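Local structure of ALDH21) (5MZ5) at residues D302-I305 / Q306-N310. The protein oxidises succinic semialdehyde with NADP+ as cofactor, and probably also acts on glyceraldehyde 3-phosphate, as a tetrameric member of the aldehyde dehydrogenase family. Residues are numbered along the deposited sequence; the frame is centred on the assembly and turned at random.
Sequences DYTI and QRLIN
The Y303 ring takes the aliphatic part of R307 over one face. R307 CG makes a CH-pi contact there, 3.9 Å from the ring centroid and 28° off its normal. R307 CD continues outward and comes 3.4 Å from Y303 OH. Q306 OE1 approaches the ring obliquely, 4.1 Å from Y303 CD1. CG of Y303 is anti to the backbone N (chi1 -171°), which sets the ring alongside R307 one turn later. The R307 chain bends at chi2 and chi3, and its guanidinium plane lies 35° from the ring plane. R307 NH1 goes on to a salt bridge with D470. R510 of a second subunit packs on both Y303 and R307. Without the ring, as with an alanine here, R307 CG and CD would probably lose the face they lie on. On the buried side, I305 CG2 meets I309 CG1 at 4.2 Å. L308 rests on F447, M323 and L326. Four i to i+4 backbone bonds cross from 302-305 to 306-310, the shortest from I309 N to I305 O at 2.8 Å. This is regular alpha-helix with i/i+4 side-chain pairing, in the helix 301-313 of the beta-alpha-beta unit that joins strands 290-294 and 323-329.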
ATOM      1  N   ASP A 302      -5.863   8.438  39.173  1.00 36.87           N
ATOM      2  CA  ASP A 302      -7.229   7.905  39.110  1.00 37.26           C
ATOM      3  C   ASP A 302      -7.466   7.117  37.830  1.00 38.06           C
ATOM      4  O   ASP A 302      -7.922   5.977  37.901  1.00 37.38           O
ATOM      5  CB  ASP A 302      -8.259   9.043  39.229  1.00 40.42           C
ATOM      6  CG  ASP A 302      -9.005   9.045  40.530  1.00 63.79           C
ATOM      7  OD1 ASP A 302      -8.435   9.511  41.541  1.00 66.51           O
ATOM      8  OD2 ASP A 302     -10.177   8.610  40.536  1.00 75.42           O
ATOM      9  N   TYR A 303      -7.133   7.724  36.667  1.00 32.32           N
ATOM     10  CA  TYR A 303      -7.284   7.083  35.374  1.00 31.61           C
ATOM     11  C   TYR A 303      -6.346   5.878  35.233  1.00 33.64           C
ATOM     12  O   TYR A 303      -6.774   4.861  34.703  1.00 32.46           O
ATOM     13  CB  TYR A 303      -7.094   8.074  34.213  1.00 32.91           C
ATOM     14  CG  TYR A 303      -7.468   7.467  32.882  1.00 35.34           C
ATOM     15  CD1 TYR A 303      -8.799   7.397  32.474  1.00 38.75           C
ATOM     16  CD2 TYR A 303      -6.504   6.892  32.059  1.00 34.90           C
ATOM     17  CE1 TYR A 303      -9.157   6.797  31.266  1.00 40.92           C
ATOM     18  CE2 TYR A 303      -6.847   6.319  30.836  1.00 35.27           C
ATOM     19  CZ  TYR A 303      -8.177   6.264  30.449  1.00 45.96           C
ATOM     20  OH  TYR A 303      -8.546   5.661  29.274  1.00 50.12           O
ATOM     21  N   THR A 304      -5.091   5.988  35.721  1.00 30.77           N
ATOM     22  CA  THR A 304      -4.109   4.888  35.686  1.00 30.06           C
ATOM     23  C   THR A 304      -4.630   3.669  36.453  1.00 32.51           C
ATOM     24  O   THR A 304      -4.642   2.577  35.885  1.00 32.00           O
ATOM     25  CB  THR A 304      -2.720   5.352  36.150  1.00 32.67           C
ATOM     26  OG1 THR A 304      -2.352   6.480  35.368  1.00 29.34           O
ATOM     27  CG2 THR A 304      -1.650   4.258  36.012  1.00 29.38           C
ATOM     28  N   ILE A 305      -5.129   3.875  37.698  1.00 29.14           N
ATOM     29  CA  ILE A 305      -5.690   2.822  38.563  1.00 28.35           C
ATOM     30  C   ILE A 305      -6.879   2.147  37.876  1.00 32.26           C
ATOM     31  O   ILE A 305      -6.916   0.922  37.818  1.00 30.26           O
ATOM     32  CB  ILE A 305      -6.020   3.336  40.010  1.00 31.46           C
ATOM     33  CG1 ILE A 305      -4.753   3.792  40.784  1.00 32.85           C
ATOM     34  CG2 ILE A 305      -6.855   2.327  40.848  1.00 30.75           C
ATOM     35  CD1 ILE A 305      -3.581   2.733  40.996  1.00 44.56           C
ATOM     36  N   GLN A 306      -7.819   2.946  37.316  1.00 31.60           N
ATOM     37  CA  GLN A 306      -8.998   2.422  36.612  1.00 31.59           C
ATOM     38  C   GLN A 306      -8.610   1.502  35.466  1.00 34.23           C
ATOM     39  O   GLN A 306      -9.235   0.462  35.294  1.00 33.81           O
ATOM     40  CB  GLN A 306      -9.880   3.563  36.079  1.00 33.39           C
ATOM     41  CG  GLN A 306     -10.712   4.274  37.152  1.00 58.92           C
ATOM     42  CD  GLN A 306     -11.262   5.625  36.722  1.00 86.35           C
ATOM     43  OE1 GLN A 306     -11.222   6.029  35.548  1.00 82.89           O
ATOM     44  NE2 GLN A 306     -11.810   6.362  37.684  1.00 78.63           N
ATOM     45  N   ARG A 307      -7.567   1.877  34.686  1.00 30.31           N
ATOM     46  CA  ARG A 307      -7.110   1.069  33.548  1.00 28.54           C
ATOM     47  C   ARG A 307      -6.375  -0.175  34.001  1.00 30.30           C
ATOM     48  O   ARG A 307      -6.504  -1.220  33.367  1.00 29.78           O
ATOM     49  CB  ARG A 307      -6.284   1.910  32.558  1.00 28.46           C
ATOM     50  CG  ARG A 307      -7.078   3.094  31.978  1.00 30.01           C
ATOM     51  CD  ARG A 307      -7.899   2.731  30.769  1.00 39.22           C
ATOM     52  NE  ARG A 307      -9.162   2.084  31.108  1.00 48.50           N
ATOM     53  CZ  ARG A 307      -9.801   1.226  30.316  1.00 63.73           C
ATOM     54  NH1 ARG A 307      -9.284   0.882  29.138  1.00 43.86           N
ATOM     55  NH2 ARG A 307     -10.958   0.697  30.698  1.00 53.45           N
ATOM     56  N   LEU A 308      -5.643  -0.075  35.128  1.00 26.99           N
ATOM     57  CA  LEU A 308      -4.942  -1.221  35.719  1.00 26.70           C
ATOM     58  C   LEU A 308      -5.950  -2.230  36.281  1.00 31.51           C
ATOM     59  O   LEU A 308      -5.728  -3.442  36.183  1.00 31.37           O
ATOM     60  CB  LEU A 308      -3.972  -0.771  36.803  1.00 26.81           C
ATOM     61  CG  LEU A 308      -2.760   0.036  36.367  1.00 30.75           C
ATOM     62  CD1 LEU A 308      -1.933   0.431  37.580  1.00 31.09           C
ATOM     63  CD2 LEU A 308      -1.919  -0.714  35.333  1.00 31.40           C
ATOM     64  N   ILE A 309      -7.074  -1.728  36.833  1.00 28.42           N
ATOM     65  CA  ILE A 309      -8.183  -2.554  37.349  1.00 28.74           C
ATOM     66  C   ILE A 309      -8.827  -3.301  36.165  1.00 33.95           C
ATOM     67  O   ILE A 309      -9.018  -4.517  36.244  1.00 33.65           O
ATOM     68  CB  ILE A 309      -9.212  -1.700  38.159  1.00 31.56           C
ATOM     69  CG1 ILE A 309      -8.630  -1.252  39.523  1.00 31.74           C
ATOM     70  CG2 ILE A 309     -10.597  -2.401  38.310  1.00 31.92           C
ATOM     71  CD1 ILE A 309      -8.377  -2.424  40.617  1.00 28.98           C
ATOM     72  N   ASN A 310      -9.103  -2.577  35.046  1.00 31.11           N
ATOM     73  CA  ASN A 310      -9.666  -3.182  33.839  1.00 29.83           C
ATOM     74  C   ASN A 310      -8.732  -4.294  33.329  1.00 32.58           C
ATOM     75  O   ASN A 310      -9.184  -5.411  33.082  1.00 31.81           O
ATOM     76  CB  ASN A 310      -9.950  -2.128  32.757  1.00 30.32           C
ATOM     77  CG  ASN A 310     -10.455  -2.738  31.456  1.00 46.43           C
ATOM     78  OD1 ASN A 310     -11.604  -3.173  31.341  1.00 47.13           O
ATOM     79  ND2 ASN A 310      -9.573  -2.886  30.485  1.00 26.79           N
TER